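Local coordinates for putative ManD family dehydratase (Pantoea ananatis, PDB 3T6C), which dehydrates D-gluconate to 2-dehydro-3-deoxy-D-gluconate with low activity in vitro, using one magnesium ion per subunit, at residues Glu305-Ile310 with Ala335-Leu340; Asp143-Tyr148 with Leu364-Pro369; Val109-Leu114 with Leu299-Asn304; Asp93-Ala98 with Gly116-Leu121; Asp87-Glu92 with Asp123-Gln128. All coordinates share one frame; numbering follows the deposited sequence.

Contact 1: residues Glu305-Ile310 with Ala335-Leu340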
# COMPACT_ATOMS: atom_id res chain seq x y z
N GLU A 305 -12.56 15.77 -4.56
CA GLU A 305 -11.57 16.67 -3.98
C GLU A 305 -11.45 16.49 -2.47
O GLU A 305 -10.37 16.24 -1.95
CB GLU A 305 -11.92 18.14 -4.27
CG GLU A 305 -11.87 18.41 -5.79
CD GLU A 305 -12.48 19.75 -6.21
OE1 GLU A 305 -13.48 20.16 -5.55
OE2 GLU A 305 -11.99 20.37 -7.20
N TRP A 306 -12.55 16.71 -1.74
CA TRP A 306 -12.47 16.76 -0.28
C TRP A 306 -12.40 15.40 0.44
O TRP A 306 -11.68 15.26 1.47
CB TRP A 306 -13.57 17.63 0.32
CG TRP A 306 -15.00 17.38 -0.11
CD1 TRP A 306 -15.67 18.06 -1.07
CD2 TRP A 306 -15.94 16.44 0.43
NE1 TRP A 306 -16.98 17.61 -1.19
CE2 TRP A 306 -17.14 16.59 -0.29
CE3 TRP A 306 -15.86 15.46 1.42
CZ2 TRP A 306 -18.28 15.81 -0.03
CZ3 TRP A 306 -17.03 14.68 1.70
CH2 TRP A 306 -18.19 14.87 0.97
N LYS A 307 -13.05 14.38 -0.11
CA LYS A 307 -13.16 13.13 0.64
C LYS A 307 -11.79 12.46 0.88
O LYS A 307 -11.48 12.09 2.01
CB LYS A 307 -14.17 12.17 -0.04
CG LYS A 307 -14.45 10.92 0.86
CD LYS A 307 -15.47 10.04 0.10
CE LYS A 307 -15.70 8.72 0.80
NZ LYS A 307 -14.45 7.90 0.86
N PRO A 308 -10.94 12.32 -0.17
CA PRO A 308 -9.66 11.65 0.07
C PRO A 308 -8.80 12.42 1.07
O PRO A 308 -8.02 11.81 1.84
CB PRO A 308 -9.00 11.63 -1.33
CG PRO A 308 -10.17 11.76 -2.28
CD PRO A 308 -11.15 12.63 -1.60
N LEU A 309 -8.94 13.74 1.12
CA LEU A 309 -8.06 14.49 2.02
C LEU A 309 -8.50 14.22 3.44
O LEU A 309 -7.64 14.08 4.35
CB LEU A 309 -8.19 15.99 1.79
CG LEU A 309 -7.72 16.49 0.41
CD1 LEU A 309 -7.66 18.01 0.36
CD2 LEU A 309 -6.47 15.88 -0.10
N ILE A 310 -9.81 14.12 3.65
CA ILE A 310 -10.31 13.93 5.01
C ILE A 310 -10.03 12.49 5.43
O ILE A 310 -9.52 12.23 6.54
CB ILE A 310 -11.79 14.30 5.10
CG1 ILE A 310 -11.96 15.82 4.88
CG2 ILE A 310 -12.33 13.89 6.49
CD1 ILE A 310 -13.47 16.20 4.65
N ALA A 335 -19.27 18.12 7.47
CA ALA A 335 -18.85 18.38 8.84
C ALA A 335 -18.78 17.06 9.63
O ALA A 335 -17.86 16.84 10.40
CB ALA A 335 -19.83 19.37 9.48
N ILE A 336 -19.78 16.21 9.45
CA ILE A 336 -19.82 14.88 10.11
C ILE A 336 -18.70 13.95 9.59
O ILE A 336 -18.00 13.29 10.39
CB ILE A 336 -21.19 14.24 9.91
CG1 ILE A 336 -22.18 14.96 10.84
CG2 ILE A 336 -21.11 12.70 10.17
CD1 ILE A 336 -23.65 14.62 10.54
N TYR A 337 -18.49 13.94 8.29
CA TYR A 337 -17.40 13.11 7.75
C TYR A 337 -16.05 13.56 8.33
O TYR A 337 -15.20 12.75 8.67
CB TYR A 337 -17.40 13.23 6.21
CG TYR A 337 -16.75 12.04 5.55
CD1 TYR A 337 -17.51 10.92 5.27
CD2 TYR A 337 -15.40 12.05 5.24
CE1 TYR A 337 -16.95 9.79 4.72
CE2 TYR A 337 -14.82 10.89 4.70
CZ TYR A 337 -15.59 9.78 4.46
OH TYR A 337 -15.01 8.66 3.89
N SER A 338 -15.88 14.87 8.48
CA SER A 338 -14.68 15.44 9.11
C SER A 338 -14.59 15.04 10.58
O SER A 338 -13.51 14.58 11.05
CB SER A 338 -14.71 16.98 8.98
OG SER A 338 -14.70 17.32 7.60
N GLU A 339 -15.72 15.16 11.30
CA GLU A 339 -15.75 14.85 12.73
C GLU A 339 -15.22 13.45 13.00
O GLU A 339 -14.43 13.23 13.94
CB GLU A 339 -17.23 14.95 13.19
CG GLU A 339 -17.45 14.58 14.67
CD GLU A 339 -18.94 14.50 15.05
OE1 GLU A 339 -19.81 14.98 14.28
OE2 GLU A 339 -19.22 13.91 16.10
N LEU A 340 -15.67 12.49 12.21
CA LEU A 340 -15.30 11.09 12.47
C LEU A 340 -13.84 10.80 12.09
O LEU A 340 -13.29 9.77 12.49
CB LEU A 340 -16.28 10.14 11.75
CG LEU A 340 -17.64 9.78 12.43
CD1 LEU A 340 -18.34 10.97 13.05
CD2 LEU A 340 -18.58 9.06 11.45

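Contact 2: residues Asp143-Tyr148 with Leu364-Pro369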
# COMPACT_ATOMS: atom_id res chain seq x y z
N ASP A 143 -21.58 28.58 23.32
CA ASP A 143 -22.39 29.78 23.44
C ASP A 143 -21.95 31.02 22.69
O ASP A 143 -22.56 32.10 22.86
CB ASP A 143 -22.82 30.07 24.87
CG ASP A 143 -23.82 29.04 25.36
OD1 ASP A 143 -25.04 29.22 25.06
OD2 ASP A 143 -23.35 28.02 25.96
N GLY A 144 -20.88 30.88 21.92
CA GLY A 144 -20.37 31.97 21.11
C GLY A 144 -19.54 31.26 20.01
O GLY A 144 -19.03 30.15 20.23
N ILE A 145 -19.41 31.90 18.86
CA ILE A 145 -18.62 31.35 17.75
C ILE A 145 -17.31 32.12 17.62
O ILE A 145 -17.29 33.33 17.34
CB ILE A 145 -19.41 31.49 16.42
CG1 ILE A 145 -20.65 30.57 16.45
CG2 ILE A 145 -18.51 31.25 15.18
CD1 ILE A 145 -20.39 29.11 16.83
N ALA A 146 -16.20 31.44 17.85
CA ALA A 146 -14.88 32.10 17.76
C ALA A 146 -14.54 32.52 16.34
O ALA A 146 -14.73 31.75 15.36
CB ALA A 146 -13.80 31.20 18.35
N LEU A 147 -14.05 33.75 16.23
CA LEU A 147 -13.79 34.38 14.92
C LEU A 147 -12.30 34.54 14.65
O LEU A 147 -11.52 34.83 15.56
CB LEU A 147 -14.48 35.77 14.87
CG LEU A 147 -15.96 35.76 15.23
CD1 LEU A 147 -16.44 37.24 15.20
CD2 LEU A 147 -16.74 34.95 14.22
N TYR A 148 -11.88 34.41 13.38
CA TYR A 148 -10.62 35.02 13.00
C TYR A 148 -10.83 36.12 11.98
O TYR A 148 -11.82 36.09 11.23
CB TYR A 148 -9.60 34.01 12.45
CG TYR A 148 -9.79 33.50 10.99
CD1 TYR A 148 -9.24 34.22 9.90
CD2 TYR A 148 -10.43 32.30 10.74
CE1 TYR A 148 -9.38 33.74 8.59
CE2 TYR A 148 -10.52 31.77 9.43
CZ TYR A 148 -10.03 32.51 8.37
OH TYR A 148 -10.17 31.97 7.12
N LEU A 364 -24.39 25.90 11.50
CA LEU A 364 -23.53 24.70 11.48
C LEU A 364 -22.48 24.79 12.57
O LEU A 364 -22.28 23.81 13.32
CB LEU A 364 -22.84 24.55 10.12
CG LEU A 364 -23.79 24.04 9.01
CD1 LEU A 364 -23.28 24.59 7.66
CD2 LEU A 364 -23.81 22.52 9.01
N ASP A 365 -21.78 25.92 12.67
CA ASP A 365 -20.77 26.07 13.70
C ASP A 365 -21.29 25.81 15.10
O ASP A 365 -20.61 25.14 15.88
CB ASP A 365 -20.22 27.50 13.71
CG ASP A 365 -19.41 27.86 12.48
OD1 ASP A 365 -18.88 26.99 11.75
OD2 ASP A 365 -19.28 29.11 12.26
N LEU A 366 -22.47 26.35 15.44
CA LEU A 366 -23.03 26.11 16.77
C LEU A 366 -23.33 24.64 17.06
O LEU A 366 -23.21 24.23 18.25
CB LEU A 366 -24.29 26.94 16.97
CG LEU A 366 -24.01 28.42 17.16
CD1 LEU A 366 -25.35 29.16 17.14
CD2 LEU A 366 -23.36 28.64 18.54
N SER A 367 -23.74 23.89 16.03
CA SER A 367 -24.23 22.53 16.23
C SER A 367 -23.18 21.44 15.97
O SER A 367 -23.47 20.24 16.13
CB SER A 367 -25.50 22.29 15.39
OG SER A 367 -25.22 22.54 14.02
N SER A 368 -21.97 21.84 15.56
CA SER A 368 -20.92 20.84 15.25
C SER A 368 -19.95 20.62 16.40
O SER A 368 -19.28 21.54 16.83
CB SER A 368 -20.07 21.36 14.06
OG SER A 368 -20.80 21.31 12.87
N PRO A 369 -19.80 19.35 16.83
CA PRO A 369 -18.81 19.15 17.90
C PRO A 369 -17.38 19.55 17.46
O PRO A 369 -16.58 20.03 18.27
CB PRO A 369 -18.84 17.64 18.17
CG PRO A 369 -20.01 17.13 17.46
CD PRO A 369 -20.50 18.12 16.44

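Contact 3: residues Val109-Leu114 with Leu299-Asn304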
# COMPACT_ATOMS: atom_id res chain seq x y z
N VAL A 109 -21.29 26.70 -10.58
CA VAL A 109 -22.57 27.34 -10.92
C VAL A 109 -23.69 26.39 -10.44
O VAL A 109 -24.66 26.84 -9.77
CB VAL A 109 -22.64 27.58 -12.42
CG1 VAL A 109 -23.99 28.11 -12.76
CG2 VAL A 109 -21.58 28.55 -12.86
N MET A 110 -23.59 25.09 -10.79
CA MET A 110 -24.62 24.16 -10.38
C MET A 110 -24.81 24.12 -8.86
O MET A 110 -25.95 24.14 -8.36
CB MET A 110 -24.29 22.75 -10.88
CG MET A 110 -24.08 22.65 -12.41
SD MET A 110 -25.50 23.05 -13.39
CE MET A 110 -26.61 21.69 -12.96
N ASN A 111 -23.71 24.06 -8.13
CA ASN A 111 -23.82 23.84 -6.68
C ASN A 111 -24.36 25.09 -6.00
O ASN A 111 -25.12 24.98 -5.04
CB ASN A 111 -22.46 23.49 -6.07
CG ASN A 111 -21.94 22.13 -6.54
OD1 ASN A 111 -22.55 21.46 -7.39
ND2 ASN A 111 -20.76 21.76 -6.06
N ASN A 112 -23.97 26.27 -6.46
CA ASN A 112 -24.44 27.49 -5.81
C ASN A 112 -25.94 27.68 -6.03
O ASN A 112 -26.65 28.10 -5.11
CB ASN A 112 -23.67 28.70 -6.34
CG ASN A 112 -22.45 28.98 -5.52
OD1 ASN A 112 -22.54 29.66 -4.50
ND2 ASN A 112 -21.30 28.40 -5.91
N ALA A 113 -26.42 27.36 -7.23
CA ALA A 113 -27.86 27.39 -7.44
C ALA A 113 -28.58 26.43 -6.45
O ALA A 113 -29.60 26.79 -5.86
CB ALA A 113 -28.20 27.02 -8.88
N LEU A 114 -28.07 25.21 -6.30
CA LEU A 114 -28.63 24.21 -5.41
C LEU A 114 -28.59 24.73 -3.97
O LEU A 114 -29.55 24.53 -3.19
CB LEU A 114 -27.83 22.91 -5.59
CG LEU A 114 -28.25 21.76 -4.71
CD1 LEU A 114 -29.74 21.45 -4.90
CD2 LEU A 114 -27.32 20.59 -5.14
N LEU A 299 -12.16 26.38 -2.49
CA LEU A 299 -12.43 26.16 -3.92
C LEU A 299 -13.20 24.86 -4.23
O LEU A 299 -13.59 24.65 -5.38
CB LEU A 299 -11.10 26.12 -4.72
CG LEU A 299 -10.56 27.51 -5.06
CD1 LEU A 299 -9.09 27.40 -5.51
CD2 LEU A 299 -11.42 28.11 -6.23
N PHE A 300 -13.38 23.97 -3.25
CA PHE A 300 -13.88 22.63 -3.59
C PHE A 300 -15.35 22.61 -4.01
O PHE A 300 -16.18 23.40 -3.51
CB PHE A 300 -13.75 21.70 -2.38
CG PHE A 300 -12.34 21.35 -2.00
CD1 PHE A 300 -11.24 21.58 -2.84
CD2 PHE A 300 -12.10 20.76 -0.77
CE1 PHE A 300 -9.94 21.19 -2.45
CE2 PHE A 300 -10.84 20.35 -0.38
CZ PHE A 300 -9.74 20.58 -1.18
N VAL A 301 -15.58 21.91 -5.10
CA VAL A 301 -16.92 21.66 -5.66
C VAL A 301 -17.32 20.19 -5.76
O VAL A 301 -18.42 19.88 -6.34
CB VAL A 301 -17.06 22.39 -7.01
CG1 VAL A 301 -17.01 23.91 -6.84
CG2 VAL A 301 -15.93 21.96 -7.97
N ASN A 302 -16.45 19.26 -5.36
CA ASN A 302 -16.64 17.87 -5.78
C ASN A 302 -16.15 16.95 -4.65
O ASN A 302 -15.06 17.20 -4.07
CB ASN A 302 -15.78 17.66 -7.04
CG ASN A 302 -16.09 16.34 -7.78
OD1 ASN A 302 -16.15 15.25 -7.16
ND2 ASN A 302 -16.35 16.45 -9.08
N VAL A 303 -16.89 15.88 -4.38
CA VAL A 303 -16.51 14.93 -3.34
C VAL A 303 -15.12 14.30 -3.60
O VAL A 303 -14.37 13.96 -2.65
CB VAL A 303 -17.60 13.83 -3.20
CG1 VAL A 303 -17.77 13.05 -4.53
CG2 VAL A 303 -17.27 12.84 -2.03
N ASN A 304 -14.75 14.13 -4.88
CA ASN A 304 -13.44 13.56 -5.21
C ASN A 304 -12.26 14.51 -4.91
O ASN A 304 -11.09 14.09 -4.94
CB ASN A 304 -13.43 13.11 -6.67
CG ASN A 304 -13.98 11.72 -6.81
OD1 ASN A 304 -13.42 10.79 -6.25
ND2 ASN A 304 -15.08 11.56 -7.52

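Contact 4: residues Asp93-Ala98 with Gly116-Leu121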
# COMPACT_ATOMS: atom_id res chain seq x y z
N ASP A 93 -34.86 14.87 -0.37
CA ASP A 93 -35.34 14.35 -1.65
C ASP A 93 -35.20 15.47 -2.67
O ASP A 93 -34.83 15.20 -3.82
CB ASP A 93 -36.82 13.93 -1.53
CG ASP A 93 -37.34 13.34 -2.83
OD1 ASP A 93 -36.97 12.20 -3.16
OD2 ASP A 93 -38.17 13.99 -3.51
N ILE A 94 -35.50 16.72 -2.30
CA ILE A 94 -35.30 17.83 -3.21
C ILE A 94 -33.81 18.05 -3.52
O ILE A 94 -33.44 18.26 -4.68
CB ILE A 94 -35.96 19.12 -2.66
CG1 ILE A 94 -37.49 18.97 -2.70
CG2 ILE A 94 -35.46 20.38 -3.46
CD1 ILE A 94 -38.18 20.12 -1.96
N TRP A 95 -32.93 17.98 -2.51
CA TRP A 95 -31.51 18.16 -2.77
C TRP A 95 -31.03 17.08 -3.75
O TRP A 95 -30.36 17.39 -4.73
CB TRP A 95 -30.70 18.06 -1.45
CG TRP A 95 -29.29 18.62 -1.65
CD1 TRP A 95 -28.88 19.94 -1.47
CD2 TRP A 95 -28.16 17.90 -2.13
NE1 TRP A 95 -27.54 20.05 -1.80
CE2 TRP A 95 -27.08 18.81 -2.20
CE3 TRP A 95 -27.96 16.56 -2.52
CZ2 TRP A 95 -25.81 18.42 -2.63
CZ3 TRP A 95 -26.70 16.17 -2.94
CH2 TRP A 95 -25.64 17.10 -3.00
N GLN A 96 -31.32 15.80 -3.46
CA GLN A 96 -30.81 14.72 -4.30
C GLN A 96 -31.35 14.83 -5.73
O GLN A 96 -30.61 14.69 -6.69
CB GLN A 96 -31.24 13.37 -3.70
CG GLN A 96 -30.62 13.07 -2.35
CD GLN A 96 -29.13 12.82 -2.45
OE1 GLN A 96 -28.65 12.41 -3.50
NE2 GLN A 96 -28.39 13.06 -1.37
N SER A 97 -32.65 15.08 -5.86
CA SER A 97 -33.24 15.22 -7.19
C SER A 97 -32.82 16.52 -7.91
O SER A 97 -32.51 16.47 -9.13
CB SER A 97 -34.78 15.06 -7.12
OG SER A 97 -35.37 16.11 -6.33
N ALA A 98 -32.74 17.64 -7.21
CA ALA A 98 -32.31 18.87 -7.90
C ALA A 98 -30.86 18.68 -8.34
O ALA A 98 -30.49 19.12 -9.45
CB ALA A 98 -32.45 20.08 -6.97
N GLY A 116 -28.79 27.82 -2.88
CA GLY A 116 -29.76 28.86 -2.62
C GLY A 116 -31.10 28.20 -2.27
O GLY A 116 -31.80 28.64 -1.33
N ILE A 117 -31.43 27.14 -3.01
CA ILE A 117 -32.64 26.36 -2.76
C ILE A 117 -32.57 25.67 -1.41
O ILE A 117 -33.48 25.80 -0.59
CB ILE A 117 -32.85 25.29 -3.86
CG1 ILE A 117 -33.10 25.95 -5.23
CG2 ILE A 117 -34.02 24.39 -3.51
CD1 ILE A 117 -34.03 27.12 -5.18
N ASP A 118 -31.49 24.94 -1.17
CA ASP A 118 -31.35 24.12 0.03
C ASP A 118 -31.41 24.95 1.33
O ASP A 118 -32.11 24.60 2.28
CB ASP A 118 -30.05 23.32 -0.02
CG ASP A 118 -29.89 22.41 1.18
OD1 ASP A 118 -30.60 21.35 1.22
OD2 ASP A 118 -29.06 22.77 2.05
N MET A 119 -30.66 26.06 1.37
CA MET A 119 -30.67 26.92 2.57
C MET A 119 -32.10 27.44 2.81
O MET A 119 -32.57 27.51 3.96
CB MET A 119 -29.67 28.09 2.45
CG MET A 119 -28.25 27.67 2.47
SD MET A 119 -27.28 29.17 2.67
CE MET A 119 -25.64 28.50 2.39
N ALA A 120 -32.79 27.86 1.73
CA ALA A 120 -34.15 28.38 1.90
C ALA A 120 -35.09 27.30 2.41
O ALA A 120 -36.00 27.59 3.20
CB ALA A 120 -34.67 28.92 0.59
N LEU A 121 -34.89 26.07 2.01
CA LEU A 121 -35.74 25.00 2.54
C LEU A 121 -35.46 24.72 4.02
O LEU A 121 -36.42 24.47 4.78
CB LEU A 121 -35.57 23.70 1.73
CG LEU A 121 -36.04 23.85 0.30
CD1 LEU A 121 -35.71 22.60 -0.51
CD2 LEU A 121 -37.56 24.13 0.22

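Contact 5: residues Asp87-Glu92 with Asp123-Gln128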
# COMPACT_ATOMS: atom_id res chain seq x y z
N ASP A 87 -43.70 19.92 -1.99
CA ASP A 87 -43.70 20.10 -0.52
C ASP A 87 -42.27 20.42 -0.07
O ASP A 87 -41.37 19.60 -0.27
CB ASP A 87 -44.18 18.78 0.12
CG ASP A 87 -44.28 18.85 1.61
OD1 ASP A 87 -43.82 19.84 2.22
OD2 ASP A 87 -44.81 17.86 2.18
N PRO A 88 -42.02 21.60 0.50
CA PRO A 88 -40.66 21.97 0.97
C PRO A 88 -40.15 21.09 2.12
O PRO A 88 -38.97 21.17 2.43
CB PRO A 88 -40.82 23.44 1.41
CG PRO A 88 -42.29 23.53 1.84
CD PRO A 88 -43.03 22.63 0.86
N ALA A 89 -40.99 20.28 2.74
CA ALA A 89 -40.54 19.43 3.86
C ALA A 89 -39.51 18.39 3.38
O ALA A 89 -38.69 17.94 4.20
CB ALA A 89 -41.72 18.69 4.48
N ARG A 90 -39.52 18.01 2.09
CA ARG A 90 -38.65 16.91 1.77
C ARG A 90 -37.37 17.58 1.26
O ARG A 90 -36.98 17.48 0.06
CB ARG A 90 -39.32 16.16 0.62
CG ARG A 90 -40.64 15.49 1.09
CD ARG A 90 -41.15 14.42 0.09
NE ARG A 90 -42.43 13.87 0.63
CZ ARG A 90 -42.84 12.60 0.48
NH1 ARG A 90 -42.11 11.74 -0.23
NH2 ARG A 90 -44.01 12.22 0.99
N ILE A 91 -36.53 17.90 2.22
CA ILE A 91 -35.30 18.69 1.92
C ILE A 91 -34.32 17.76 1.23
O ILE A 91 -33.76 18.11 0.20
CB ILE A 91 -34.66 19.30 3.19
CG1 ILE A 91 -35.65 20.27 3.87
CG2 ILE A 91 -33.33 19.99 2.80
CD1 ILE A 91 -35.06 21.00 5.10
N GLU A 92 -34.11 16.56 1.77
CA GLU A 92 -33.13 15.66 1.18
C GLU A 92 -33.56 15.17 -0.20
O GLU A 92 -32.73 15.06 -1.09
CB GLU A 92 -32.97 14.45 2.10
CG GLU A 92 -31.86 13.51 1.66
CD GLU A 92 -30.47 14.03 1.94
OE1 GLU A 92 -30.22 14.55 3.05
OE2 GLU A 92 -29.62 13.87 1.05
N ASP A 123 -34.44 27.06 6.07
CA ASP A 123 -35.06 28.25 6.69
C ASP A 123 -36.56 28.01 6.91
O ASP A 123 -37.07 28.25 7.99
CB ASP A 123 -34.82 29.44 5.77
CG ASP A 123 -35.12 30.77 6.44
OD1 ASP A 123 -34.99 30.90 7.69
OD2 ASP A 123 -35.49 31.71 5.70
N ILE A 124 -37.23 27.49 5.88
CA ILE A 124 -38.65 27.17 5.99
C ILE A 124 -38.88 26.09 7.07
O ILE A 124 -39.82 26.19 7.84
CB ILE A 124 -39.17 26.66 4.63
CG1 ILE A 124 -39.33 27.89 3.69
CG2 ILE A 124 -40.52 25.94 4.81
CD1 ILE A 124 -39.53 27.59 2.22
N LYS A 125 -38.05 25.05 7.10
CA LYS A 125 -38.20 23.98 8.11
C LYS A 125 -38.10 24.54 9.52
O LYS A 125 -38.91 24.21 10.39
CB LYS A 125 -37.13 22.91 7.87
CG LYS A 125 -37.21 21.67 8.83
CD LYS A 125 -38.35 20.67 8.45
CE LYS A 125 -38.14 20.05 7.07
NZ LYS A 125 -38.88 18.78 6.97
N GLY A 126 -37.14 25.42 9.75
CA GLY A 126 -37.04 26.01 11.10
C GLY A 126 -38.24 26.91 11.39
O GLY A 126 -38.77 26.90 12.50
N LYS A 127 -38.70 27.68 10.42
CA LYS A 127 -39.84 28.50 10.68
C LYS A 127 -41.10 27.66 10.95
O LYS A 127 -41.89 28.01 11.82
CB LYS A 127 -40.08 29.48 9.53
CG LYS A 127 -39.00 30.59 9.47
CD LYS A 127 -39.08 31.32 8.10
CE LYS A 127 -38.10 32.51 8.11
NZ LYS A 127 -38.13 33.29 6.80
N GLN A 128 -41.26 26.56 10.21
CA GLN A 128 -42.37 25.62 10.46
C GLN A 128 -42.30 25.05 11.88
O GLN A 128 -43.33 24.92 12.59
CB GLN A 128 -42.31 24.51 9.42
CG GLN A 128 -43.37 23.45 9.59
CD GLN A 128 -43.17 22.34 8.60
OE1 GLN A 128 -42.03 22.04 8.20
NE2 GLN A 128 -44.26 21.67 8.22

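Contact 1: residues Glu305-Ile310 with Ala335-Leu340
Tyr337 reaches from helix 335-340 across to helix 305-310, and its ring meets two side chains there, one near the hydroxyl end and one beside CD2. With CG anti to the backbone N (chi1 -157°), the ring is carried toward the other helix, and it also stacks on Tyr337 of the second subunit. Ile310 CG2 lies at the ring edge, close to its plane, 3.8 Å from Tyr337 CD2. Lys307 runs obliquely past the phenol: its CE passes 3.2 Å from Tyr337 OH, and the bend at chi4 (-62°) keeps NZ just as near. The NZ bond to that hydroxyl is weak, and both groups have stronger partners: Asp311 of the same chain and Glu281 of the third subunit for Lys307, Asp311 for Tyr337. The other branch of Ile310 points its CD1 at Ser338, 3.4 Å from OG, a hydroxyl already bonded to the carbonyl of Ile334 one turn back. The helix segments run nearly parallel, 16° apart with axes 10.4 Å from each other, as expected of successive outer helices in a (beta/alpha)-barrel. Trp306 and Ser338 both touch Ile318 of strand 317-318, the barrel strand that comes between the two helices in sequence.

Contact 2: residues Asp143-Tyr148 with Leu364-Pro369
Asp365 OD2 is held by a hydrogen bond from NE2 of Gln374, on strand 374-375, and this same oxygen lies 3.7 Å from CG2 of Ile145 across the contact. The aspartate thus has its polar partner on the neighbouring strand, while its CB faces the isoleucine: Asp365 CB is 3.5 Å from Ile145 CD1, the two side chains crossing at about a right angle. Ile145 points from strand 145-148 toward the helix. Its CG1 branch turns back beside the backbone N (chi1 -68°) and bends again at chi2 (-51°), which sets CD1 between Asp365 CB and the isobutyl group of Leu366. Ile145 CD1 and Leu366 CD2 are 3.5 Å apart, but with Ile145 modelled in two conformers no strain can be read from this. Here the last turn of helix 355-367 packs on a strand of the barrel sheet, in the C-terminal domain of the enolase superfamily; strand 145-151 pairs in parallel with both 173-176 and 374-375, bringing the two ends of the barrel sheet together. Beyond the helix end, Arg142 NH1 bonds the carbonyl of Ser368. The side chain of Asp365 lies about 8 Å from the side chain of Glu375, which binds the substrate, and about 14 Å from the bound D-gluconate.

Contact 3: residues Val109-Leu114 with Leu299-Asn304
The loop 299-302 follows the magnesium ligand Glu298 at the end of barrel strand 294-296 and leads into helix 303-311; here it meets helix 108-129 of the N-terminal capping domain, so the contact bridges the two domains of the enolase-superfamily subunit. Asn111 and Val301 make it. From the helix, Asn111 ND2 donates to Val301 O over 3.0 Å, with an N-H...O angle of 140°. The acceptor lies almost in the amide plane of Asn111, whereas from the carbonyl's side the donor is tilted 30° out of plane and comes in well off the C=O direction. Beside this bond, Val301 CB is 3.9 Å from Asn111 ND2, with the valine side chain set toward the helix. The amide is fixed at both ends: ND2 also donates to the carbonyl of Ser324, its strongest partner, and OD1 accepts from the backbone N of Gly107. On the loop side, Asn302 is the N-cap of helix 303-311, its OD1 taking the backbone N-H of Asn304 at 2.9 Å, while its ND2 bonds Glu305 of the third subunit. Glu305 of the same chain accepts the backbone N-H of Val301. The side chain of Val301 is about 12 Å from the bound D-gluconate. With ND2 shared between two carbonyls and OD1 occupied as well, the rotation of the buried amide is defined, and a single side chain satisfies main-chain groups of both domains.

Contact 4: residues Asp93-Ala98 with Gly116-Leu121
Ile94 makes the apolar packing, putting CG2 against Leu121 CD1 at 3.7 Å, and its own CD1 lies 3.8 Å from that same Leu121 methyl, so one leucine methyl is met by both branches of the isoleucine. Trp95 and Asp118 meet by van der Waals contact. The indole, swung out with CG anti to the backbone N (chi1 -164°), places CD1 3.5 Å from Asp118 OD1; the oxygen approaches obliquely, while Asp118 CB lies in the ring plane at the edge. Ring and carboxylate planes stand 81° apart. Each group has its hydrogen bond elsewhere: Trp95 NE1 donates to the carbonyl of Gly326, and Asp118 OD1 pairs with the hydroxyl of Thr329, which ties the two to the start of helix 328-340 and the residues just before it. Within helix 93-98, Asp93 O takes two donors from Ser97, the backbone N and OG, from opposite faces of its plane. The two segments run antiparallel at 174°, their axes 10.3 Å apart, in the helical part of the N-terminal capping domain, the alpha+beta domain typical of the enolase superfamily.

Contact 5: residues Asp87-Glu92 with Asp123-Gln128
Asp87 to Arg90 form a type I beta turn that leads into helix 91-100, and this turn faces one side of helix 123-128, with Ala89 and Lys125 nearest at 6.7 Å between their CA atoms. Asp87 OD1 accepts the backbone N-H of Ala89 at 2.9 Å, an Asx turn in which the donor comes from above the carboxylate plane. Arg90, at the N-cap position, is the centre of an inverse gamma turn. Across the contact Lys125 does most of the work. Its CG leaves anti to the backbone N (chi1 -177°), then the chain folds at chi2 and chi3, bringing NZ round to Ala89 O at 2.9 Å, in the carbonyl plane and on a lone pair. The ammonium has a second partner in Glu135 of the second subunit, so the lysine joins the turn to the neighbouring copy. Both helices belong to the N-terminal capping domain of the mandelate racemase family, in which helix 108-129 lies against strand 44-51, where Ile124 touches Ile49 and Thr51. Ile91 CD1 lies along the aliphatic chain of Lys125, 3.8 Å from Lys125 CE. Pro88 CG rests more loosely on Ile124 CG2, at 4.2 Å. On the helix itself Lys127 NZ makes a weak salt bridge with Asp123 OD2, 3.3 Å long, and also packs by cation-pi on Tyr57. From the turn, Arg90 reaches Asp143 of the second subunit in a salt bridge.

Contacts 4 and 5 lie in the N-terminal capping domain on the same helix pair, 91-100 and 108-129, with centres about 9 Å apart; contact 4 is nested inside the loop closed by contact 5. Contact 3 uses the N-terminal part of helix 108-129 and joins it to the loop before helix 303-311. The centres of contacts 3 and 4 are about 13 Å apart. Along the chain contact 3 crosses contacts 4 and 5 and closes before contact 1 opens. Contact 1 shares helix 303-311 with it, centres about 15 Å apart, touches contact 2, centres about 18 Å apart, and sits inside the loop contact 2 closes. A continuous route therefore runs from capping domain through barrel helices to strand 145-151.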